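Local coordinates for glycosylation Associate Protein 1 (Streptococcus agalactiae serotype V, PDB 6OYC), which probably works with two partner Gap proteins in the glycosylation and accessory Sec secretion of streptococcal surface glycoproteins, and may bind sugar, at residues L309-N313 / W487-L491; L318-F322 / I417-L421; K380-L384 / E402-F408; R461-Y465 / P478-E482. Residue numbers count along the deposited sequence, not the author numbering.

Contact 1. Residues L309-N313 / W487-L491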
loop_
_atom_site.group_PDB
_atom_site.type_symbol
_atom_site.label_atom_id
_atom_site.label_comp_id
_atom_site.label_asym_id
_atom_site.label_seq_id
_atom_site.Cartn_x
_atom_site.Cartn_y
_atom_site.Cartn_z
ATOM N N LEU A 309 -12.434 14.419 -7.149
ATOM C CA LEU A 309 -12.877 15.510 -6.289
ATOM C C LEU A 309 -14.290 15.930 -6.663
ATOM O O LEU A 309 -14.562 16.230 -7.832
ATOM C CB LEU A 309 -11.944 16.713 -6.403
ATOM C CG LEU A 309 -10.560 16.597 -5.779
ATOM C CD1 LEU A 309 -9.491 16.604 -6.852
ATOM C CD2 LEU A 309 -10.343 17.751 -4.815
ATOM N N GLY A 310 -15.185 15.937 -5.676
ATOM C CA GLY A 310 -16.457 16.634 -5.791
ATOM C C GLY A 310 -17.519 15.991 -6.648
ATOM O O GLY A 310 -18.552 16.623 -6.893
ATOM N N LYS A 311 -17.325 14.752 -7.106
ATOM C CA LYS A 311 -18.331 14.141 -7.964
ATOM C C LYS A 311 -19.656 13.893 -7.253
ATOM O O LYS A 311 -20.664 13.659 -7.931
ATOM C CB LYS A 311 -17.809 12.832 -8.556
ATOM C CG LYS A 311 -16.939 13.029 -9.786
ATOM C CD LYS A 311 -17.204 11.948 -10.830
ATOM C CE LYS A 311 -15.927 11.621 -11.591
ATOM N NZ LYS A 311 -15.797 10.169 -11.909
ATOM N N SER A 312 -19.703 13.952 -5.921
ATOM C CA SER A 312 -20.982 13.767 -5.238
ATOM C C SER A 312 -21.964 14.903 -5.498
ATOM O O SER A 312 -23.121 14.801 -5.079
ATOM C CB SER A 312 -20.781 13.616 -3.726
ATOM O OG SER A 312 -20.520 14.863 -3.112
ATOM N N ASN A 313 -21.536 15.981 -6.160
ATOM C CA ASN A 313 -22.466 17.037 -6.554
ATOM C C ASN A 313 -23.457 16.568 -7.613
ATOM O O ASN A 313 -24.479 17.236 -7.819
ATOM C CB ASN A 313 -21.689 18.262 -7.063
ATOM C CG ASN A 313 -21.186 19.151 -5.935
ATOM O OD1 ASN A 313 -21.601 19.009 -4.785
ATOM N ND2 ASN A 313 -20.295 20.072 -6.258
ATOM N N TRP A 487 -20.409 21.991 3.024
ATOM C CA TRP A 487 -19.768 21.001 2.171
ATOM C C TRP A 487 -18.871 21.660 1.133
ATOM O O TRP A 487 -17.743 21.209 0.901
ATOM C CB TRP A 487 -20.830 20.142 1.501
ATOM C CG TRP A 487 -20.285 18.883 0.948
ATOM C CD1 TRP A 487 -20.152 17.685 1.598
ATOM C CD2 TRP A 487 -19.778 18.684 -0.374
ATOM N NE1 TRP A 487 -19.596 16.752 0.754
ATOM C CE2 TRP A 487 -19.358 17.340 -0.462
ATOM C CE3 TRP A 487 -19.647 19.511 -1.494
ATOM C CZ2 TRP A 487 -18.817 16.809 -1.621
ATOM C CZ3 TRP A 487 -19.116 18.978 -2.646
ATOM C CH2 TRP A 487 -18.708 17.643 -2.705
ATOM N N ASN A 488 -19.339 22.737 0.506
ATOM C CA ASN A 488 -18.495 23.382 -0.492
ATOM C C ASN A 488 -17.294 24.054 0.144
ATOM O O ASN A 488 -16.245 24.167 -0.500
ATOM C CB ASN A 488 -19.291 24.391 -1.311
ATOM C CG ASN A 488 -20.407 23.744 -2.086
ATOM O OD1 ASN A 488 -20.212 22.713 -2.737
ATOM N ND2 ASN A 488 -21.592 24.341 -2.021
ATOM N N ARG A 489 -17.416 24.511 1.390
ATOM C CA ARG A 489 -16.234 25.030 2.067
ATOM C C ARG A 489 -15.153 23.962 2.150
ATOM O O ARG A 489 -13.959 24.272 2.054
ATOM C CB ARG A 489 -16.602 25.543 3.465
ATOM C CG ARG A 489 -15.393 25.975 4.296
ATOM C CD ARG A 489 -15.736 27.050 5.322
ATOM N NE ARG A 489 -16.394 26.469 6.484
ATOM C CZ ARG A 489 -17.711 26.471 6.679
ATOM N NH1 ARG A 489 -18.516 27.049 5.798
ATOM N NH2 ARG A 489 -18.222 25.906 7.765
ATOM N N SER A 490 -15.565 22.698 2.295
ATOM C CA SER A 490 -14.623 21.599 2.450
ATOM C C SER A 490 -13.957 21.255 1.121
ATOM O O SER A 490 -12.732 21.077 1.055
ATOM C CB SER A 490 -15.340 20.381 3.031
ATOM O OG SER A 490 -14.477 19.253 3.052
ATOM N N LEU A 491 -14.750 21.157 0.053
ATOM C CA LEU A 491 -14.185 20.943 -1.277
ATOM C C LEU A 491 -13.188 22.038 -1.637
ATOM O O LEU A 491 -12.084 21.758 -2.121
ATOM C CB LEU A 491 -15.307 20.876 -2.313
ATOM C CG LEU A 491 -14.962 20.542 -3.770
ATOM C CD1 LEU A 491 -13.822 19.494 -3.918
ATOM C CD2 LEU A 491 -16.226 20.070 -4.447
#

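Contact 2. Residues L318-F322 / I417-L421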
loop_
_atom_site.group_PDB
_atom_site.type_symbol
_atom_site.label_atom_id
_atom_site.label_comp_id
_atom_site.label_asym_id
_atom_site.label_seq_id
_atom_site.Cartn_x
_atom_site.Cartn_y
_atom_site.Cartn_z
ATOM N N LEU A 318 -27.235 11.069 -0.746
ATOM C CA LEU A 318 -26.233 11.679 0.135
ATOM C C LEU A 318 -25.577 10.517 0.883
ATOM O O LEU A 318 -26.021 10.129 1.971
ATOM C CB LEU A 318 -26.845 12.695 1.092
ATOM C CG LEU A 318 -27.443 13.964 0.483
ATOM C CD1 LEU A 318 -28.343 14.650 1.488
ATOM C CD2 LEU A 318 -26.355 14.914 0.027
ATOM N N GLU A 319 -24.536 9.942 0.282
ATOM C CA GLU A 319 -24.009 8.667 0.740
ATOM C C GLU A 319 -22.945 8.882 1.811
ATOM O O GLU A 319 -21.950 9.595 1.588
ATOM C CB GLU A 319 -23.444 7.861 -0.426
ATOM C CG GLU A 319 -23.177 6.404 -0.065
ATOM C CD GLU A 319 -22.296 5.692 -1.083
ATOM O OE1 GLU A 319 -21.756 4.610 -0.742
ATOM O OE2 GLU A 319 -22.149 6.207 -2.219
ATOM N N ILE A 320 -23.168 8.265 2.970
ATOM C CA ILE A 320 -22.238 8.295 4.092
ATOM C C ILE A 320 -21.398 7.025 4.061
ATOM O O ILE A 320 -21.937 5.908 4.003
ATOM C CB ILE A 320 -22.983 8.419 5.436
ATOM C CG1 ILE A 320 -23.846 9.680 5.470
ATOM C CG2 ILE A 320 -21.993 8.397 6.613
ATOM C CD1 ILE A 320 -24.462 9.952 6.815
ATOM N N TYR A 321 -20.083 7.199 4.133
ATOM C CA TYR A 321 -19.102 6.115 4.148
ATOM C C TYR A 321 -18.631 5.938 5.591
ATOM O O TYR A 321 -17.851 6.752 6.091
ATOM C CB TYR A 321 -17.952 6.489 3.206
ATOM C CG TYR A 321 -16.829 5.492 2.958
ATOM C CD1 TYR A 321 -15.736 5.402 3.828
ATOM C CD2 TYR A 321 -16.807 4.715 1.803
ATOM C CE1 TYR A 321 -14.690 4.510 3.571
ATOM C CE2 TYR A 321 -15.761 3.832 1.541
ATOM C CZ TYR A 321 -14.713 3.730 2.432
ATOM O OH TYR A 321 -13.677 2.858 2.189
ATOM N N PHE A 322 -19.107 4.886 6.268
ATOM C CA PHE A 322 -19.000 4.759 7.728
ATOM C C PHE A 322 -18.088 3.595 8.108
ATOM O O PHE A 322 -18.483 2.422 8.007
ATOM C CB PHE A 322 -20.386 4.581 8.346
ATOM C CG PHE A 322 -20.446 4.827 9.844
ATOM C CD1 PHE A 322 -19.763 4.011 10.737
ATOM C CD2 PHE A 322 -21.238 5.848 10.362
ATOM C CE1 PHE A 322 -19.858 4.221 12.118
ATOM C CE2 PHE A 322 -21.332 6.064 11.751
ATOM C CZ PHE A 322 -20.634 5.252 12.619
ATOM N N ILE A 417 -11.595 1.319 -2.635
ATOM C CA ILE A 417 -11.889 2.488 -1.818
ATOM C C ILE A 417 -12.084 3.699 -2.702
ATOM O O ILE A 417 -13.032 4.473 -2.535
ATOM C CB ILE A 417 -10.761 2.724 -0.804
ATOM C CG1 ILE A 417 -10.682 1.541 0.166
ATOM C CG2 ILE A 417 -10.950 4.079 -0.103
ATOM C CD1 ILE A 417 -9.454 1.584 1.043
ATOM N N ILE A 418 -11.180 3.866 -3.664
ATOM C CA ILE A 418 -11.243 4.990 -4.580
ATOM C C ILE A 418 -12.550 4.959 -5.351
ATOM O O ILE A 418 -13.227 5.986 -5.490
ATOM C CB ILE A 418 -10.023 4.975 -5.519
ATOM C CG1 ILE A 418 -8.742 5.288 -4.734
ATOM C CG2 ILE A 418 -10.234 5.970 -6.646
ATOM C CD1 ILE A 418 -7.434 5.034 -5.520
ATOM N N ASN A 419 -12.947 3.778 -5.835
ATOM C CA ASN A 419 -14.207 3.692 -6.555
ATOM C C ASN A 419 -15.382 3.928 -5.619
ATOM O O ASN A 419 -16.323 4.649 -5.968
ATOM C CB ASN A 419 -14.322 2.350 -7.261
ATOM C CG ASN A 419 -13.653 2.369 -8.615
ATOM O OD1 ASN A 419 -14.275 2.691 -9.627
ATOM N ND2 ASN A 419 -12.360 2.068 -8.636
ATOM N N ARG A 420 -15.316 3.382 -4.404
ATOM C CA ARG A 420 -16.452 3.503 -3.502
ATOM C C ARG A 420 -16.649 4.953 -3.046
ATOM O O ARG A 420 -17.782 5.370 -2.784
ATOM C CB ARG A 420 -16.294 2.510 -2.337
ATOM C CG ARG A 420 -17.655 2.070 -1.680
ATOM C CD ARG A 420 -18.493 1.127 -2.624
ATOM N NE ARG A 420 -19.645 0.425 -2.025
ATOM C CZ ARG A 420 -20.723 0.993 -1.459
ATOM N NH1 ARG A 420 -20.860 2.318 -1.381
ATOM N NH2 ARG A 420 -21.684 0.219 -0.958
ATOM N N LEU A 421 -15.586 5.759 -3.027
ATOM C CA LEU A 421 -15.655 7.137 -2.568
ATOM C C LEU A 421 -16.012 8.122 -3.668
ATOM O O LEU A 421 -16.162 9.316 -3.380
ATOM C CB LEU A 421 -14.319 7.543 -1.947
ATOM C CG LEU A 421 -14.082 6.960 -0.554
ATOM C CD1 LEU A 421 -12.639 7.215 -0.093
ATOM C CD2 LEU A 421 -15.081 7.522 0.447
#

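Contact 3. Residues K380-L384 / E402-F408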
loop_
_atom_site.group_PDB
_atom_site.type_symbol
_atom_site.label_atom_id
_atom_site.label_comp_id
_atom_site.label_asym_id
_atom_site.label_seq_id
_atom_site.Cartn_x
_atom_site.Cartn_y
_atom_site.Cartn_z
ATOM N N LYS A 380 -37.745 -1.178 7.224
ATOM C CA LYS A 380 -37.090 -1.799 6.079
ATOM C C LYS A 380 -36.032 -0.889 5.456
ATOM O O LYS A 380 -35.023 -1.383 4.926
ATOM C CB LYS A 380 -38.129 -2.224 5.038
ATOM C CG LYS A 380 -37.528 -3.030 3.881
ATOM C CD LYS A 380 -38.087 -4.454 3.810
ATOM C CE LYS A 380 -37.578 -5.188 2.562
ATOM N NZ LYS A 380 -36.481 -6.178 2.829
ATOM N N PHE A 381 -36.226 0.434 5.505
ATOM C CA PHE A 381 -35.195 1.329 4.991
ATOM C C PHE A 381 -33.922 1.272 5.833
ATOM O O PHE A 381 -32.857 1.691 5.361
ATOM C CB PHE A 381 -35.724 2.764 4.908
ATOM C CG PHE A 381 -35.624 3.531 6.199
ATOM C CD1 PHE A 381 -36.631 3.449 7.154
ATOM C CD2 PHE A 381 -34.526 4.352 6.455
ATOM C CE1 PHE A 381 -36.542 4.161 8.344
ATOM C CE2 PHE A 381 -34.425 5.063 7.649
ATOM C CZ PHE A 381 -35.435 4.974 8.590
ATOM N N PHE A 382 -34.011 0.744 7.056
ATOM C CA PHE A 382 -32.906 0.667 8.000
ATOM C C PHE A 382 -32.566 -0.789 8.291
ATOM O O PHE A 382 -32.594 -1.217 9.449
ATOM C CB PHE A 382 -33.280 1.406 9.294
ATOM C CG PHE A 382 -32.098 1.894 10.105
ATOM C CD1 PHE A 382 -31.413 3.047 9.739
ATOM C CD2 PHE A 382 -31.694 1.215 11.248
ATOM C CE1 PHE A 382 -30.329 3.509 10.488
ATOM C CE2 PHE A 382 -30.607 1.668 12.002
ATOM C CZ PHE A 382 -29.923 2.816 11.620
ATOM N N SER A 383 -32.235 -1.558 7.256
ATOM C CA SER A 383 -31.975 -2.979 7.414
ATOM C C SER A 383 -30.806 -3.374 6.524
ATOM O O SER A 383 -30.394 -2.613 5.646
ATOM C CB SER A 383 -33.215 -3.802 7.065
ATOM O OG SER A 383 -33.927 -3.182 6.009
ATOM N N LEU A 384 -30.285 -4.586 6.739
ATOM C CA LEU A 384 -29.153 -5.107 5.968
ATOM C C LEU A 384 -29.520 -6.457 5.364
ATOM O O LEU A 384 -29.646 -7.447 6.095
ATOM C CB LEU A 384 -27.910 -5.238 6.844
ATOM C CG LEU A 384 -27.243 -3.918 7.209
ATOM C CD1 LEU A 384 -26.201 -4.172 8.262
ATOM C CD2 LEU A 384 -26.631 -3.278 5.983
ATOM N N GLU A 402 -40.268 -1.516 -0.970
ATOM C CA GLU A 402 -39.492 -0.485 -0.288
ATOM C C GLU A 402 -38.058 -0.941 -0.066
ATOM O O GLU A 402 -37.821 -1.989 0.529
ATOM C CB GLU A 402 -40.129 -0.140 1.046
ATOM C CG GLU A 402 -39.168 0.500 2.014
ATOM C CD GLU A 402 -39.828 1.554 2.854
ATOM O OE1 GLU A 402 -40.987 1.331 3.262
ATOM O OE2 GLU A 402 -39.188 2.596 3.101
ATOM N N LYS A 403 -37.089 -0.157 -0.524
ATOM C CA LYS A 403 -35.702 -0.633 -0.541
ATOM C C LYS A 403 -34.851 0.002 0.555
ATOM O O LYS A 403 -35.080 1.143 0.976
ATOM C CB LYS A 403 -35.059 -0.397 -1.905
ATOM C CG LYS A 403 -34.294 -1.617 -2.449
ATOM C CD LYS A 403 -35.188 -2.561 -3.254
ATOM C CE LYS A 403 -34.519 -3.915 -3.464
ATOM N NZ LYS A 403 -33.309 -3.831 -4.327
ATOM N N THR A 404 -33.842 -0.750 0.997
ATOM C CA THR A 404 -33.036 -0.376 2.157
ATOM C C THR A 404 -32.038 0.711 1.799
ATOM O O THR A 404 -31.633 0.849 0.645
ATOM C CB THR A 404 -32.283 -1.575 2.710
ATOM O OG1 THR A 404 -31.620 -1.201 3.921
ATOM C CG2 THR A 404 -31.259 -2.046 1.703
ATOM N N ARG A 405 -31.666 1.499 2.802
ATOM C CA ARG A 405 -30.651 2.529 2.659
ATOM C C ARG A 405 -29.386 2.206 3.445
ATOM O O ARG A 405 -28.545 3.092 3.647
ATOM C CB ARG A 405 -31.219 3.881 3.085
ATOM C CG ARG A 405 -32.675 4.051 2.702
ATOM C CD ARG A 405 -32.950 5.376 2.023
ATOM N NE ARG A 405 -32.660 6.520 2.882
ATOM C CZ ARG A 405 -33.473 6.996 3.828
ATOM N NH1 ARG A 405 -34.649 6.425 4.053
ATOM N NH2 ARG A 405 -33.093 8.048 4.556
ATOM N N LEU A 406 -29.238 0.967 3.906
ATOM C CA LEU A 406 -28.028 0.502 4.573
ATOM C C LEU A 406 -27.352 -0.568 3.732
ATOM O O LEU A 406 -28.021 -1.453 3.181
ATOM C CB LEU A 406 -28.335 -0.088 5.951
ATOM C CG LEU A 406 -29.019 0.806 6.970
ATOM C CD1 LEU A 406 -29.190 0.058 8.296
ATOM C CD2 LEU A 406 -28.201 2.065 7.132
ATOM N N SER A 407 -26.024 -0.509 3.663
ATOM C CA SER A 407 -25.260 -1.604 3.090
ATOM C C SER A 407 -23.977 -1.800 3.885
ATOM O O SER A 407 -23.577 -0.967 4.709
ATOM C CB SER A 407 -24.946 -1.379 1.600
ATOM O OG SER A 407 -24.338 -0.117 1.386
ATOM N N PHE A 408 -23.336 -2.931 3.618
ATOM C CA PHE A 408 -22.094 -3.314 4.259
ATOM C C PHE A 408 -21.134 -3.742 3.165
ATOM O O PHE A 408 -21.484 -4.576 2.326
ATOM C CB PHE A 408 -22.334 -4.447 5.262
ATOM C CG PHE A 408 -21.100 -4.910 5.973
ATOM C CD1 PHE A 408 -20.286 -5.908 5.424
ATOM C CD2 PHE A 408 -20.749 -4.365 7.200
ATOM C CE1 PHE A 408 -19.143 -6.335 6.091
ATOM C CE2 PHE A 408 -19.620 -4.794 7.869
ATOM C CZ PHE A 408 -18.813 -5.780 7.316
#

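Contact 4. Residues R461-Y465 / P478-E482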
loop_
_atom_site.group_PDB
_atom_site.type_symbol
_atom_site.label_atom_id
_atom_site.label_comp_id
_atom_site.label_asym_id
_atom_site.label_seq_id
_atom_site.Cartn_x
_atom_site.Cartn_y
_atom_site.Cartn_z
ATOM N N ARG A 461 -14.779 22.143 11.299
ATOM C CA ARG A 461 -15.709 23.037 10.602
ATOM C C ARG A 461 -15.109 23.661 9.343
ATOM O O ARG A 461 -15.654 24.630 8.804
ATOM C CB ARG A 461 -16.239 24.138 11.534
ATOM C CG ARG A 461 -17.153 23.634 12.658
ATOM C CD ARG A 461 -17.477 24.743 13.663
ATOM N NE ARG A 461 -18.393 25.725 13.088
ATOM C CZ ARG A 461 -19.685 25.799 13.386
ATOM N NH1 ARG A 461 -20.212 24.950 14.265
ATOM N NH2 ARG A 461 -20.447 26.721 12.808
ATOM N N LYS A 462 -14.005 23.124 8.845
ATOM C CA LYS A 462 -13.442 23.562 7.574
ATOM C C LYS A 462 -13.491 22.466 6.527
ATOM O O LYS A 462 -13.954 22.702 5.402
ATOM C CB LYS A 462 -11.991 24.033 7.769
ATOM C CG LYS A 462 -11.840 25.319 8.561
ATOM C CD LYS A 462 -10.476 25.951 8.323
ATOM C CE LYS A 462 -10.262 27.150 9.222
ATOM N NZ LYS A 462 -11.437 28.079 9.173
ATOM N N ASN A 463 -13.017 21.264 6.875
ATOM C CA ASN A 463 -13.107 20.098 6.002
ATOM C C ASN A 463 -13.537 18.879 6.801
ATOM O O ASN A 463 -13.280 17.744 6.386
ATOM C CB ASN A 463 -11.772 19.829 5.282
ATOM C CG ASN A 463 -10.672 19.317 6.219
ATOM O OD1 ASN A 463 -10.597 19.694 7.398
ATOM N ND2 ASN A 463 -9.809 18.457 5.688
ATOM N N GLY A 464 -14.163 19.094 7.947
ATOM C CA GLY A 464 -14.572 17.991 8.793
ATOM C C GLY A 464 -15.209 18.517 10.062
ATOM O O GLY A 464 -15.393 19.726 10.250
ATOM N N TYR A 465 -15.553 17.582 10.934
ATOM C CA TYR A 465 -16.267 17.915 12.156
ATOM C C TYR A 465 -15.872 16.911 13.227
ATOM O O TYR A 465 -15.991 15.696 13.022
ATOM C CB TYR A 465 -17.777 17.903 11.925
ATOM C CG TYR A 465 -18.584 18.611 12.994
ATOM C CD1 TYR A 465 -18.829 18.007 14.227
ATOM C CD2 TYR A 465 -19.124 19.877 12.763
ATOM C CE1 TYR A 465 -19.587 18.644 15.209
ATOM C CE2 TYR A 465 -19.885 20.526 13.743
ATOM C CZ TYR A 465 -20.110 19.903 14.960
ATOM O OH TYR A 465 -20.851 20.540 15.927
ATOM N N PRO A 478 -26.161 16.440 9.650
ATOM C CA PRO A 478 -26.873 17.515 8.930
ATOM C C PRO A 478 -25.984 18.678 8.549
ATOM O O PRO A 478 -26.168 19.263 7.475
ATOM C CB PRO A 478 -27.958 17.941 9.924
ATOM C CG PRO A 478 -28.202 16.718 10.738
ATOM C CD PRO A 478 -26.840 16.107 10.916
ATOM N N TYR A 479 -25.007 19.015 9.398
ATOM C CA TYR A 479 -24.095 20.122 9.126
ATOM C C TYR A 479 -23.442 20.022 7.750
ATOM O O TYR A 479 -23.173 21.042 7.106
ATOM C CB TYR A 479 -23.019 20.148 10.205
ATOM C CG TYR A 479 -22.014 21.270 10.077
ATOM C CD1 TYR A 479 -22.299 22.536 10.577
ATOM C CD2 TYR A 479 -20.770 21.064 9.481
ATOM C CE1 TYR A 479 -21.384 23.571 10.482
ATOM C CE2 TYR A 479 -19.839 22.106 9.384
ATOM C CZ TYR A 479 -20.161 23.358 9.890
ATOM O OH TYR A 479 -19.274 24.409 9.817
ATOM N N TYR A 480 -23.121 18.808 7.301
ATOM C CA TYR A 480 -22.486 18.648 5.999
ATOM C C TYR A 480 -23.428 18.111 4.938
ATOM O O TYR A 480 -23.208 18.373 3.751
ATOM C CB TYR A 480 -21.246 17.739 6.105
ATOM C CG TYR A 480 -20.011 18.505 6.526
ATOM C CD1 TYR A 480 -19.550 19.564 5.765
ATOM C CD2 TYR A 480 -19.337 18.205 7.698
ATOM C CE1 TYR A 480 -18.445 20.290 6.146
ATOM C CE2 TYR A 480 -18.223 18.935 8.087
ATOM C CZ TYR A 480 -17.782 19.976 7.306
ATOM O OH TYR A 480 -16.676 20.729 7.665
ATOM N N CYS A 481 -24.489 17.418 5.332
ATOM C CA CYS A 481 -25.371 16.791 4.361
ATOM C C CYS A 481 -26.473 17.712 3.876
ATOM O O CYS A 481 -26.845 17.653 2.698
ATOM C CB CYS A 481 -25.990 15.530 4.960
ATOM S SG CYS A 481 -24.835 14.135 4.929
ATOM N N GLU A 482 -26.991 18.575 4.746
ATOM C CA GLU A 482 -28.139 19.399 4.412
ATOM C C GLU A 482 -27.802 20.870 4.228
ATOM O O GLU A 482 -28.446 21.534 3.413
ATOM C CB GLU A 482 -29.217 19.211 5.485
ATOM C CG GLU A 482 -29.379 17.708 5.794
ATOM C CD GLU A 482 -30.417 17.401 6.850
ATOM O OE1 GLU A 482 -30.945 18.356 7.459
ATOM O OE2 GLU A 482 -30.706 16.198 7.069
#

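Contact 1. Residues L309-N313 / W487-L491
The indole of Trp-487 lies against the turn at 309-313, with the CA of Gly-310 lying near the plane of the ring at its edge, 4.0 Å from Trp-487 CH2. One helical turn further on, Leu-491 closes over the same glycine, its CD2 coming to 3.7 Å from Gly-310 CA. The fit tolerates no beta carbon: one built on Gly-310 would lie 2.8 Å from Leu-491 CD2, a clash, and the positive phi of 75° suits glycine by itself. Trp-487 and Leu-491 face the same way because they are four residues apart, joined by the helical bond from Leu-491 N to Trp-487 O (3.1 Å). The setting is consistent with the GT-B clan, two parallel-sheet domains beside a large antiparallel sheet: 309-313 belongs to the connection between the last strand of one parallel sheet and the first of the next, and 487-491 to the long helix 484-502 near the C terminus. A short 3-10 turn, in which Asn-313 N bonds to Gly-310 O (3.1 Å), carries Ser-312 OG to 3.0 Å from Trp-487 CZ2 and Asn-313 OD1 to 3.3 Å from Trp-487 CZ3. Both polar groups are hydrogen-bonded to Arg-425, which also makes a cation-pi contact with the indole and whose backbone O accepts a hydrogen bond from Trp-487 NE1. Towards the other end, Leu-309 CD2 meets Leu-491 CD1 at 4.0 Å.

Contact 2. Residues L318-F322 / I417-L421
One salt bridge and apolar packing around a single tyrosine ring join strand 318-323 to the last turn of helix 414-420. The charged pair is Glu-319 OE1 to Arg-420 NH1 at 2.5 Å; as a hydrogen bond it is weak, with an angle of only 118° at the proton, and Glu-319 OE1 has a second partner in the hydroxyl of Thr-352. The apolar part turns on Tyr-321. A methyl of Leu-421, CD2, lies over one face of its ring, 3.7 Å from the centroid and 19° off the normal, a CH-pi contact. Arg-420 CG approaches the ring edge, 4.1 Å from Tyr-321 CE2, and Ile-417 CG2 reaches 3.8 Å from Tyr-321 OH, which is hydrogen-bonded to Tyr-356. Such packing is that of a beta-alpha-beta crossover in a Rossmann-like sheet: helix 414-420 follows edge strand 406-409 and leads to strand 426-428, the direct neighbour of 318-323. Leu-421 also touches Ile-427 of that strand, while Ile-417 and Leu-421 pack on helix 436-445.

Contact 3. Residues K380-L384 / E402-F408
This is a loop-to-strand contact held by hydrogen bonds of the backbone and of Thr-404 and by apolar side chains, at the edge of the second parallel sheet, where the loop after helix 360-375 lies against the chain entering edge strand 406-409. Backbone approach is close: the CA atoms of Phe-381 and Thr-404 are 3.9 Å apart, and Arg-405 N donates to Phe-381 O at 2.8 Å and 163°. Thr-404 works as a small polar hub, its OG1 giving a hydrogen bond to Ser-383 O (2.5 Å) and accepting one from Leu-406 N (3.2 Å), which makes an ST turn just as the strand begins. Leu-406 CD1 sits over the face of the Phe-382 ring, 3.9 Å from its centroid and 11° off the normal, a CH-pi contact, and Leu-384 CD2 lies 3.6 Å from Leu-406 CB. Around this, Phe-381 and Phe-382 pack on helix 329-344, Leu-384 and Leu-406 reach helix 360-375, and backbone hydrogen bonds link Arg-405 with Val-351 and Ser-407 with Val-351 and Phe-353 of strand 349-354.

Contact 4. Residues R461-Y465 / P478-E482
Taken in order along the helix end, Tyr-479 is the first residue to engage the 461-465 segment. Its ring receives the edge of Tyr-465 on its face, a T-shaped pair with centroids 5.3 Å apart and planes at 58°; the nearest atoms are Tyr-465 CD2 and Tyr-479 CD2, at 3.9 Å. At its far end, Tyr-479 OH lies over one face of the Arg-461 guanidinium and comes to 3.5 Å from Arg-461 CB. The two segments belong to one beta-alpha unit of the Rossmann-like domain: strand 464-466 is the outermost strand on this side of the sheet, and the chain leaving it soon forms helix 473-481, which folds back so that its last turn meets the start of the strand. Tyr-480 comes next and reaches further into the loop. Its hydroxyl donates to Gly-464 O (3.1 Å), a carbonyl that also accepts from Arg-461 N (2.7 Å), so one oxygen ties the helix to the tight bend before the strand. The edge of the Tyr-480 ring faces Gly-464 C and the side chain of Tyr-465, with Tyr-480 CE2 4.0 Å from Tyr-465 CB. Beyond the contact, Tyr-480 touches Pro-448 and Leu-426, and Tyr-465 makes another edge-to-face pair with His-460.

In the fold
All four contacts belong to the C-terminal Rossmann-like domain, and three of them reach its six-stranded parallel sheet: contact 3 at one edge strand, contact 2 at an inner strand and contact 4 at the opposite edge, with the centres of 3 and 4 about 24 Å apart. Contact 1 spans the longest loop and encloses the others along the sequence. It touches contact 4, whose centre is about 11 Å away, through Arg-489 NH2, 3.1 Å from Arg-461 O. Contact 2, about 16 Å centre to centre from both 3 and 4, meets 3 where Arg-420 NH2 lies 3.6 Å from Ser-407 OG, and 4 where Leu-318 CD1 lies 3.6 Å from Cys-481 O.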